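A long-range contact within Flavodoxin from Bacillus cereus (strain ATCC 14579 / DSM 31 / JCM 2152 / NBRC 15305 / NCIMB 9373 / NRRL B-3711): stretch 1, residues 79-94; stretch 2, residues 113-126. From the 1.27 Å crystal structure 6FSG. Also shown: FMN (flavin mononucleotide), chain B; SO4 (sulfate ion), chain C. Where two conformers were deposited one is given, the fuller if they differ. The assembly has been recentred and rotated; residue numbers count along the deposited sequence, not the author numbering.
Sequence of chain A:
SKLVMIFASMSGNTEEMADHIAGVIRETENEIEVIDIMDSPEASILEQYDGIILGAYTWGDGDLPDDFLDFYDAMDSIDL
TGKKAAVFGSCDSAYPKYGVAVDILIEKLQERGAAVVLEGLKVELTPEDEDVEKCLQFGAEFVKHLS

Stretch 1, residues 79-94: DLTGKKAAVFGSCDSA
Stretch 2 113-126: GAAVVLEGLKVELT

Stretch 1 runs from a turn into strand 84-91, which pairs in parallel with stretch 2 through two short ladders; the two stretches together bury 985 Å², both sides summed. The N-to-C directions of strands 84-91 and 121-124 differ by 25°, with a closest axial approach of 4.5 Å.

Asp79 (chi1 t) organizes the approach, its OD1 accepting from Thr81 N at 3.0 Å and from Thr81 OG1 at 2.9 Å. A type II turn from Leu80 to Lys83 follows, closed by Lys83 N to Leu80 O at 3.1 Å; Gly82, at phi/psi 93/-23, takes the positive phi that would jam a CB against the preceding carbonyl. Leu80 (m, t) packs CB against Ala114 CB at 4.0 Å. Thr81 (p) lies over Gly113, which leaves the preceding helix in a Schellman motif at phi/psi 99/3. Thr81 CA makes a nearly linear CH...O contact of 3.3 Å to Gly113 O, and a CB on Gly113 would collide with Thr81 CG2.

The first ladder pairs Lys84 with Ala115 and Ala85 with Val116 (CA-CA 4.9 and 4.7 Å). Ala115 N donates to Lys83 O at 2.8 Å, Ala85 N to Ala115 O at 2.9 Å, and Val117 N to Ala85 O at 3.0 Å, so Ala115 and Ala85 each bond through both N and O. Lys84 (m, m, t, m) starts on the same face as Ala115, but its chain curls back until NZ donates to Gly82 O at 2.9 Å. On the face shared by Ala85 and Val116, Ala85 CB meets Ala114 CB at 4.0 Å.

Between the ladders the register shifts by two residues. Val117, with psi near -7°, departs from extended geometry, and Leu118 (m, t) brings CD1 to 4.0 Å from Ala86 CB. A water in the gap accepts from Val87 N at 2.9 Å and lies 2.8 Å from Leu118 O.

Direct pairing resumes when Leu121 N donates to Val87 O at 3.1 Å. Phe88 (p, chi2 -87°) pairs with Leu121 (t, p), CB to CB 4.0 Å, although its ring leads away. Gly89 N then donates to Leu121 O at 2.9 Å, and Val123 N to Gly89 O at 3.1 Å. Ser90 pairs with Val123 at CA-CA 4.8 Å; in the t rotamer its OG donates to Leu125 O at 2.8 Å while accepting from FMN O4' at 2.7 Å, linking the strand, stretch 2 and the cofactor. Cys91 (m), paired with Glu124, places SG 3.6 Å from Lys122 CB. Its N makes a weak bond to Val123 O (2.8 Å, 125°), whereas Leu125 N donates to Cys91 O at 2.8 Å and 162°.

Beyond the strand, Asp92 N donates to FMN O2 at 3.1 Å. Asp92 (t) turns OD1 to Ala94 N at 3.0 Å, yet this OD1 lies 3.7 Å from Glu124 OE2, a like-charge approach. Glu124 (t, p) accepts at OE2 from Ser93 N at 3.0 Å and from Ser93 OG (chi1 p) at 3.1 Å.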

ATOM      1  N   ASP A  79      -1.531 -12.188 -12.012  1.00  8.00           N
ATOM      2  CA  ASP A  79      -0.548 -13.143 -11.496  1.00  7.63           C
ATOM      3  C   ASP A  79       0.610 -12.352 -10.897  1.00  7.61           C
ATOM      4  O   ASP A  79       1.349 -11.674 -11.621  1.00  8.73           O
ATOM      5  CB  ASP A  79      -0.088 -14.054 -12.637  1.00  9.15           C
ATOM      6  CG  ASP A  79       0.917 -15.105 -12.204  1.00 10.18           C
ATOM      7  OD1 ASP A  79       1.419 -15.059 -11.060  1.00 10.28           O
ATOM      8  OD2 ASP A  79       1.204 -15.983 -13.042  1.00 12.25           O
ATOM      9  N   LEU A  80       0.752 -12.418  -9.570  1.00  6.66           N
ATOM     10  CA  LEU A  80       1.797 -11.689  -8.863  1.00  6.35           C
ATOM     11  C   LEU A  80       2.865 -12.606  -8.279  1.00  6.77           C
ATOM     12  O   LEU A  80       3.621 -12.178  -7.401  1.00  6.03           O
ATOM     13  CB  LEU A  80       1.200 -10.813  -7.759  1.00  6.34           C
ATOM     14  CG  LEU A  80       0.115  -9.834  -8.208  1.00  6.25           C
ATOM     15  CD1 LEU A  80      -0.389  -9.022  -7.034  1.00  7.30           C
ATOM     16  CD2 LEU A  80       0.644  -8.917  -9.308  1.00  7.86           C
ATOM     17  N   THR A  81       2.950 -13.862  -8.739  0.73  6.49           N
ATOM     18  CA  THR A  81       3.940 -14.778  -8.183  0.73  6.75           C
ATOM     19  C   THR A  81       5.340 -14.218  -8.405  0.73  6.77           C
ATOM     20  O   THR A  81       5.676 -13.753  -9.497  0.73  7.11           O
ATOM     21  CB  THR A  81       3.846 -16.189  -8.784  0.73  7.17           C
ATOM     22  OG1 THR A  81       3.978 -16.146 -10.213  0.73  6.57           O
ATOM     23  CG2 THR A  81       2.539 -16.866  -8.365  0.73  8.11           C
ATOM     24  N   GLY A  82       6.150 -14.261  -7.359  1.00  8.99           N
ATOM     25  CA  GLY A  82       7.492 -13.736  -7.381  1.00 10.46           C
ATOM     26  C   GLY A  82       7.646 -12.302  -6.904  1.00  8.66           C
ATOM     27  O   GLY A  82       8.746 -11.919  -6.496  1.00 12.92           O
ATOM     28  N   LYS A  83       6.583 -11.500  -6.952  0.68  6.57           N
ATOM     29  CA  LYS A  83       6.697 -10.092  -6.605  0.68  6.13           C
ATOM     30  C   LYS A  83       6.803  -9.932  -5.090  0.68  5.15           C
ATOM     31  O   LYS A  83       6.332 -10.781  -4.324  0.68  7.03           O
ATOM     32  CB  LYS A  83       5.479  -9.308  -7.102  0.68  8.50           C
ATOM     33  CG  LYS A  83       5.036  -9.613  -8.524  0.68 10.35           C
ATOM     34  CD  LYS A  83       6.054  -9.186  -9.544  0.68 10.82           C
ATOM     35  CE  LYS A  83       5.400  -9.057 -10.911  0.68 10.37           C
ATOM     36  NZ  LYS A  83       6.423  -8.814 -11.950  0.68 10.30           N
ATOM     37  N   LYS A  84       7.446  -8.840  -4.662  0.68  4.97           N
ATOM     38  CA  LYS A  84       7.511  -8.452  -3.254  0.68  4.67           C
ATOM     39  C   LYS A  84       6.460  -7.374  -3.008  0.68  3.94           C
ATOM     40  O   LYS A  84       6.339  -6.437  -3.806  0.68  4.16           O
ATOM     41  CB  LYS A  84       8.884  -7.882  -2.889  0.68  8.07           C
ATOM     42  CG  LYS A  84      10.073  -8.617  -3.476  0.68 11.75           C
ATOM     43  CD  LYS A  84      10.127 -10.068  -3.070  0.68 11.98           C
ATOM     44  CE  LYS A  84      11.366 -10.759  -3.666  0.68 10.84           C
ATOM     45  NZ  LYS A  84      11.193 -11.108  -5.114  0.68 11.04           N
ATOM     46  N   ALA A  85       5.705  -7.495  -1.913  1.00  3.74           N
ATOM     47  CA  ALA A  85       4.600  -6.574  -1.665  1.00  3.73           C
ATOM     48  C   ALA A  85       4.472  -6.190  -0.194  1.00  3.34           C
ATOM     49  O   ALA A  85       4.912  -6.903   0.708  1.00  4.33           O
ATOM     50  CB  ALA A  85       3.274  -7.152  -2.191  1.00  5.11           C
ATOM     51  N   ALA A  86       3.812  -5.056   0.036  1.00  3.34           N
ATOM     52  CA  ALA A  86       3.531  -4.575   1.382  1.00  2.65           C
ATOM     53  C   ALA A  86       2.379  -3.579   1.311  1.00  3.39           C
ATOM     54  O   ALA A  86       2.078  -3.035   0.245  1.00  3.62           O
ATOM     55  CB  ALA A  86       4.772  -3.912   1.989  1.00  3.92           C
ATOM     56  N   VAL A  87       1.756  -3.321   2.467  1.00  2.89           N
ATOM     57  CA  VAL A  87       0.566  -2.473   2.552  1.00  3.20           C
ATOM     58  C   VAL A  87       0.627  -1.588   3.792  1.00  3.17           C
ATOM     59  O   VAL A  87       1.076  -2.019   4.859  1.00  3.26           O
ATOM     60  CB  VAL A  87      -0.704  -3.350   2.586  1.00  2.75           C
ATOM     61  CG1 VAL A  87      -1.973  -2.527   2.581  1.00  3.71           C
ATOM     62  CG2 VAL A  87      -0.739  -4.305   1.403  1.00  4.52           C
ATOM     63  N   PHE A  88       0.119  -0.357   3.652  1.00  3.14           N
ATOM     64  CA  PHE A  88       0.046   0.618   4.736  1.00  2.64           C
ATOM     65  C   PHE A  88      -1.287   1.363   4.663  1.00  2.95           C
ATOM     66  O   PHE A  88      -1.994   1.315   3.651  1.00  3.40           O
ATOM     67  CB  PHE A  88       1.196   1.646   4.677  1.00  3.48           C
ATOM     68  CG  PHE A  88       1.152   2.542   3.463  1.00  3.34           C
ATOM     69  CD1 PHE A  88       1.751   2.156   2.273  1.00  3.39           C
ATOM     70  CD2 PHE A  88       0.534   3.781   3.519  1.00  3.39           C
ATOM     71  CE1 PHE A  88       1.705   2.978   1.158  1.00  3.96           C
ATOM     72  CE2 PHE A  88       0.493   4.603   2.405  1.00  3.28           C
ATOM     73  CZ  PHE A  88       1.068   4.199   1.230  1.00  3.50           C
ATOM     74  N   GLY A  89      -1.629   2.074   5.737  1.00  3.53           N
ATOM     75  CA  GLY A  89      -2.801   2.940   5.701  1.00  4.28           C
ATOM     76  C   GLY A  89      -2.979   3.729   6.983  1.00  4.46           C
ATOM     77  O   GLY A  89      -2.457   3.367   8.040  1.00  4.36           O
ATOM     78  N   SER A  90      -3.733   4.826   6.868  1.00  4.53           N
ATOM     79  CA  SER A  90      -4.205   5.565   8.037  1.00  5.31           C
ATOM     80  C   SER A  90      -5.559   5.004   8.475  1.00  5.62           C
ATOM     81  O   SER A  90      -6.321   4.480   7.661  1.00  6.09           O
ATOM     82  CB  SER A  90      -4.313   7.065   7.753  1.00  4.94           C
ATOM     83  OG  SER A  90      -4.767   7.764   8.906  1.00  5.34           O
ATOM     84  N   CYS A  91      -5.822   5.111   9.789  0.73  6.41           N
ATOM     85  CA  CYS A  91      -6.820   4.332  10.522  0.73  6.69           C
ATOM     86  C   CYS A  91      -7.459   5.228  11.585  0.73  6.02           C
ATOM     87  O   CYS A  91      -6.996   6.339  11.851  0.73  6.51           O
ATOM     88  CB  CYS A  91      -6.166   3.107  11.194  0.73  6.98           C
ATOM     89  SG  CYS A  91      -5.188   2.061  10.065  0.73  5.87           S
ATOM     90  N   ASP A  92      -8.521   4.740  12.225  1.00  5.50           N
ATOM     91  CA  ASP A  92      -9.186   5.516  13.277  1.00  5.73           C
ATOM     92  C   ASP A  92      -9.786   4.578  14.313  1.00  6.03           C
ATOM     93  O   ASP A  92     -10.703   3.810  14.004  1.00  6.86           O
ATOM     94  CB  ASP A  92     -10.253   6.412  12.630  1.00  5.02           C
ATOM     95  CG  ASP A  92     -10.911   7.405  13.586  1.00  5.74           C
ATOM     96  OD1 ASP A  92     -10.793   7.295  14.824  1.00  6.53           O
ATOM     97  OD2 ASP A  92     -11.607   8.295  13.052  1.00  6.97           O
ATOM     98  N   SER A  93      -9.275   4.623  15.539  0.54  7.00           N
ATOM     99  CA  SER A  93      -9.743   3.721  16.589  0.54  8.21           C
ATOM    100  C   SER A  93     -11.087   4.133  17.198  0.54  6.56           C
ATOM    101  O   SER A  93     -11.498   3.552  18.211  0.54  5.28           O
ATOM    102  CB  SER A  93      -8.680   3.585  17.677  0.54  9.89           C
ATOM    103  OG  SER A  93      -8.396   4.854  18.226  0.54 11.47           O
ATOM    104  N   ALA A  94     -11.781   5.105  16.600  1.00  7.42           N
ATOM    105  CA  ALA A  94     -13.198   5.288  16.864  1.00  7.42           C
ATOM    106  C   ALA A  94     -14.060   4.247  16.164  1.00  8.50           C
ATOM    107  O   ALA A  94     -15.268   4.211  16.405  1.00 11.52           O
ATOM    108  CB  ALA A  94     -13.660   6.682  16.440  1.00  8.93           C
ATOM    109  N   GLY A 113      -0.339 -14.574  -5.269  1.00  5.21           N
ATOM    110  CA  GLY A 113       0.997 -15.140  -5.301  1.00  5.28           C
ATOM    111  C   GLY A 113       2.121 -14.213  -4.886  1.00  4.76           C
ATOM    112  O   GLY A 113       3.289 -14.622  -4.940  1.00  5.42           O
ATOM    113  N   ALA A 114       1.818 -12.988  -4.471  1.00  5.48           N
ATOM    114  CA  ALA A 114       2.872 -12.082  -4.052  1.00  5.43           C
ATOM    115  C   ALA A 114       3.480 -12.552  -2.738  1.00  4.71           C
ATOM    116  O   ALA A 114       2.813 -13.167  -1.899  1.00  4.83           O
ATOM    117  CB  ALA A 114       2.328 -10.668  -3.874  1.00  5.62           C
ATOM    118  N   ALA A 115       4.758 -12.243  -2.557  1.00  4.46           N
ATOM    119  CA  ALA A 115       5.431 -12.449  -1.279  1.00  4.14           C
ATOM    120  C   ALA A 115       5.241 -11.171  -0.467  1.00  4.44           C
ATOM    121  O   ALA A 115       5.850 -10.140  -0.775  1.00  4.74           O
ATOM    122  CB  ALA A 115       6.913 -12.735  -1.499  1.00  5.68           C
ATOM    123  N   VAL A 116       4.367 -11.213   0.532  1.00  4.76           N
ATOM    124  CA  VAL A 116       4.147 -10.058   1.398  1.00  5.08           C
ATOM    125  C   VAL A 116       5.263 -10.069   2.432  1.00  5.41           C
ATOM    126  O   VAL A 116       5.380 -11.014   3.221  1.00  7.41           O
ATOM    127  CB  VAL A 116       2.754 -10.102   2.038  1.00  5.61           C
ATOM    128  CG1 VAL A 116       2.581  -8.989   3.055  1.00  6.62           C
ATOM    129  CG2 VAL A 116       1.684 -10.034   0.942  1.00  7.45           C
ATOM    130  N   VAL A 117       6.120  -9.043   2.393  1.00  4.88           N
ATOM    131  CA  VAL A 117       7.401  -9.083   3.096  1.00  5.83           C
ATOM    132  C   VAL A 117       7.423  -8.267   4.380  1.00  5.98           C
ATOM    133  O   VAL A 117       8.423  -8.327   5.118  1.00  7.36           O
ATOM    134  CB  VAL A 117       8.576  -8.667   2.181  1.00  8.06           C
ATOM    135  CG1 VAL A 117       8.714  -9.647   1.027  1.00  9.31           C
ATOM    136  CG2 VAL A 117       8.390  -7.253   1.659  1.00  9.22           C
ATOM    137  N   LEU A 118       6.366  -7.509   4.664  1.00  4.76           N
ATOM    138  CA  LEU A 118       6.244  -6.732   5.884  1.00  3.99           C
ATOM    139  C   LEU A 118       4.853  -6.941   6.462  1.00  4.01           C
ATOM    140  O   LEU A 118       3.895  -7.202   5.727  1.00  4.70           O
ATOM    141  CB  LEU A 118       6.428  -5.223   5.623  1.00  4.52           C
ATOM    142  CG  LEU A 118       7.741  -4.804   4.970  1.00  7.01           C
ATOM    143  CD1 LEU A 118       7.729  -3.323   4.643  1.00  7.19           C
ATOM    144  CD2 LEU A 118       8.960  -5.138   5.825  1.00 10.47           C
ATOM    145  N   GLU A 119       4.742  -6.802   7.782  1.00  4.16           N
ATOM    146  CA  GLU A 119       3.431  -6.658   8.405  1.00  4.48           C
ATOM    147  C   GLU A 119       2.766  -5.375   7.899  1.00  4.31           C
ATOM    148  O   GLU A 119       3.424  -4.418   7.496  1.00  4.56           O
ATOM    149  CB  GLU A 119       3.580  -6.645   9.932  1.00  5.69           C
ATOM    150  CG  GLU A 119       4.232  -7.945  10.480  1.00  7.41           C
ATOM    151  CD  GLU A 119       4.292  -8.054  11.994  1.00  9.70           C
ATOM    152  OE1 GLU A 119       4.155  -7.032  12.678  1.00 10.84           O
ATOM    153  OE2 GLU A 119       4.507  -9.177  12.499  1.00 11.62           O
ATOM    154  N   GLY A 120       1.439  -5.342   7.936  1.00  4.37           N
ATOM    155  CA  GLY A 120       0.748  -4.120   7.563  1.00  4.00           C
ATOM    156  C   GLY A 120       1.085  -2.988   8.521  1.00  4.08           C
ATOM    157  O   GLY A 120       1.149  -3.180   9.737  1.00  5.46           O
ATOM    158  N   LEU A 121       1.287  -1.790   7.965  1.00  3.69           N
ATOM    159  CA  LEU A 121       1.600  -0.597   8.746  1.00  3.88           C
ATOM    160  C   LEU A 121       0.327   0.229   8.909  1.00  4.00           C
ATOM    161  O   LEU A 121      -0.244   0.702   7.918  1.00  4.62           O
ATOM    162  CB  LEU A 121       2.695   0.236   8.074  1.00  4.95           C
ATOM    163  CG  LEU A 121       2.988   1.605   8.718  1.00  6.72           C
ATOM    164  CD1 LEU A 121       3.409   1.511  10.197  1.00  6.93           C
ATOM    165  CD2 LEU A 121       4.033   2.411   7.951  1.00  7.26           C
ATOM    166  N   LYS A 122      -0.108   0.403  10.158  1.00  3.74           N
ATOM    167  CA  LYS A 122      -1.307   1.161  10.485  1.00  4.19           C
ATOM    168  C   LYS A 122      -0.932   2.353  11.351  1.00  5.35           C
ATOM    169  O   LYS A 122      -0.295   2.189  12.397  1.00  5.98           O
ATOM    170  CB  LYS A 122      -2.302   0.285  11.245  1.00  4.18           C
ATOM    171  CG  LYS A 122      -2.868  -0.848  10.408  1.00  3.27           C
ATOM    172  CD  LYS A 122      -3.814  -1.707  11.204  1.00  3.29           C
ATOM    173  CE  LYS A 122      -4.385  -2.838  10.363  1.00  3.74           C
ATOM    174  NZ  LYS A 122      -5.495  -3.579  11.072  1.00  4.29           N
ATOM    175  N   VAL A 123      -1.368   3.542  10.941  1.00  5.75           N
ATOM    176  CA  VAL A 123      -1.129   4.780  11.676  1.00  5.59           C
ATOM    177  C   VAL A 123      -2.479   5.405  12.000  1.00  6.57           C
ATOM    178  O   VAL A 123      -3.380   5.419  11.159  1.00  7.21           O
ATOM    179  CB  VAL A 123      -0.257   5.745  10.842  1.00  7.27           C
ATOM    180  CG1 VAL A 123      -0.299   7.161  11.411  1.00  7.59           C
ATOM    181  CG2 VAL A 123       1.186   5.242  10.769  1.00  8.01           C
ATOM    182  N   GLU A 124      -2.612   5.922  13.221  1.00  6.43           N
ATOM    183  CA  GLU A 124      -3.835   6.588  13.664  1.00  7.40           C
ATOM    184  C   GLU A 124      -3.915   7.996  13.082  1.00  7.10           C
ATOM    185  O   GLU A 124      -3.084   8.852  13.396  1.00  7.99           O
ATOM    186  CB  GLU A 124      -3.829   6.670  15.191  1.00  8.99           C
ATOM    187  CG  GLU A 124      -5.042   7.333  15.823  1.00 11.67           C
ATOM    188  CD  GLU A 124      -6.193   6.374  16.021  1.00 15.45           C
ATOM    189  OE1 GLU A 124      -5.932   5.156  16.136  1.00 17.02           O
ATOM    190  OE2 GLU A 124      -7.357   6.835  16.071  1.00 16.70           O
ATOM    191  N   LEU A 125      -4.929   8.242  12.256  1.00  6.25           N
ATOM    192  CA  LEU A 125      -5.227   9.578  11.706  1.00  6.13           C
ATOM    193  C   LEU A 125      -3.949  10.210  11.149  1.00  5.96           C
ATOM    194  O   LEU A 125      -3.271   9.593  10.314  1.00  5.99           O
ATOM    195  CB  LEU A 125      -5.974  10.401  12.747  1.00  5.43           C
ATOM    196  CG  LEU A 125      -7.344   9.861  13.137  1.00  6.64           C
ATOM    197  CD1 LEU A 125      -7.970  10.741  14.237  1.00  7.32           C
ATOM    198  CD2 LEU A 125      -8.250   9.770  11.914  1.00  7.91           C
ATOM    199  N   THR A 126      -3.615  11.449  11.523  1.00  6.17           N
ATOM    200  CA  THR A 126      -2.469  12.137  10.933  1.00  7.27           C
ATOM    201  C   THR A 126      -1.181  11.667  11.603  1.00  7.39           C
ATOM    202  O   THR A 126      -1.091  11.674  12.835  1.00  7.95           O
ATOM    203  CB  THR A 126      -2.607  13.663  11.085  1.00  8.27           C
ATOM    204  OG1 THR A 126      -3.892  14.087  10.606  1.00  9.30           O
ATOM    205  CG2 THR A 126      -1.514  14.415  10.314  1.00 10.12           C
TER
HETATM  206  N1  FMN B1001     -11.264   3.812   9.977  1.00 11.30           N
HETATM  207  C2  FMN B1001     -11.046   2.542  10.416  1.00 10.48           C
HETATM  208  O2  FMN B1001      -9.921   2.303  10.846  1.00  8.41           O
HETATM  209  N3  FMN B1001     -12.049   1.586  10.312  1.00 11.23           N
HETATM  210  C4  FMN B1001     -13.269   1.863   9.722  1.00 12.38           C
HETATM  211  O4  FMN B1001     -14.120   0.947   9.650  1.00 13.27           O
HETATM  212  C4A FMN B1001     -13.473   3.185   9.258  1.00 11.37           C
HETATM  213  N5  FMN B1001     -14.650   3.597   8.653  1.00 14.01           N
HETATM  214  C5A FMN B1001     -14.806   4.904   8.204  1.00 13.27           C
HETATM  215  C6  FMN B1001     -16.014   5.333   7.639  1.00 14.31           C
HETATM  216  C7  FMN B1001     -16.198   6.659   7.235  1.00 15.18           C
HETATM  217  C7M FMN B1001     -17.507   7.093   6.612  1.00 16.52           C
HETATM  218  C8  FMN B1001     -15.153   7.566   7.458  1.00 15.24           C
HETATM  219  C8M FMN B1001     -15.273   9.013   7.077  1.00 15.03           C
HETATM  220  C9  FMN B1001     -13.969   7.152   8.059  1.00 13.32           C
HETATM  221  C9A FMN B1001     -13.789   5.831   8.432  1.00 12.00           C
HETATM  222  N10 FMN B1001     -12.587   5.442   8.987  1.00 10.70           N
HETATM  223  C10 FMN B1001     -12.457   4.139   9.411  1.00 10.82           C
HETATM  224  C1' FMN B1001     -11.480   6.433   9.277  1.00 10.45           C
HETATM  225  C2' FMN B1001     -10.538   6.801   8.138  1.00 10.00           C
HETATM  226  O2' FMN B1001      -9.956   5.649   7.585  1.00 10.24           O
HETATM  227  C3' FMN B1001      -9.460   7.716   8.740  1.00  9.81           C
HETATM  228  O3' FMN B1001     -10.027   8.986   8.936  1.00 10.10           O
HETATM  229  C4' FMN B1001      -8.196   7.901   7.890  1.00  8.44           C
HETATM  230  O4' FMN B1001      -7.267   8.768   8.539  1.00  6.78           O
HETATM  231  C5' FMN B1001      -8.500   8.482   6.518  1.00  8.23           C
HETATM  232  O5' FMN B1001      -7.290   8.416   5.785  1.00  6.43           O
HETATM  233  P   FMN B1001      -7.110   9.502   4.654  1.00  5.76           P
HETATM  234  O1P FMN B1001      -5.947   9.059   3.811  1.00  5.06           O
HETATM  235  O2P FMN B1001      -6.785  10.803   5.314  1.00  5.88           O
HETATM  236  O3P FMN B1001      -8.401   9.578   3.882  1.00  8.38           O
HETATM  237  S   SO4 C1002       8.214  -6.363   9.836  0.64 21.35           S
HETATM  238  O1  SO4 C1002       7.971  -6.638  11.249  0.64 22.03           O
HETATM  239  O2  SO4 C1002       8.992  -5.140   9.653  0.64 22.43           O
HETATM  240  O3  SO4 C1002       8.993  -7.453   9.251  0.64 22.59           O
HETATM  241  O4  SO4 C1002       6.933  -6.265   9.150  0.64 21.37           O
HETATM  242  O   HOH W   1       2.710  -4.927   4.681  1.00  5.39           O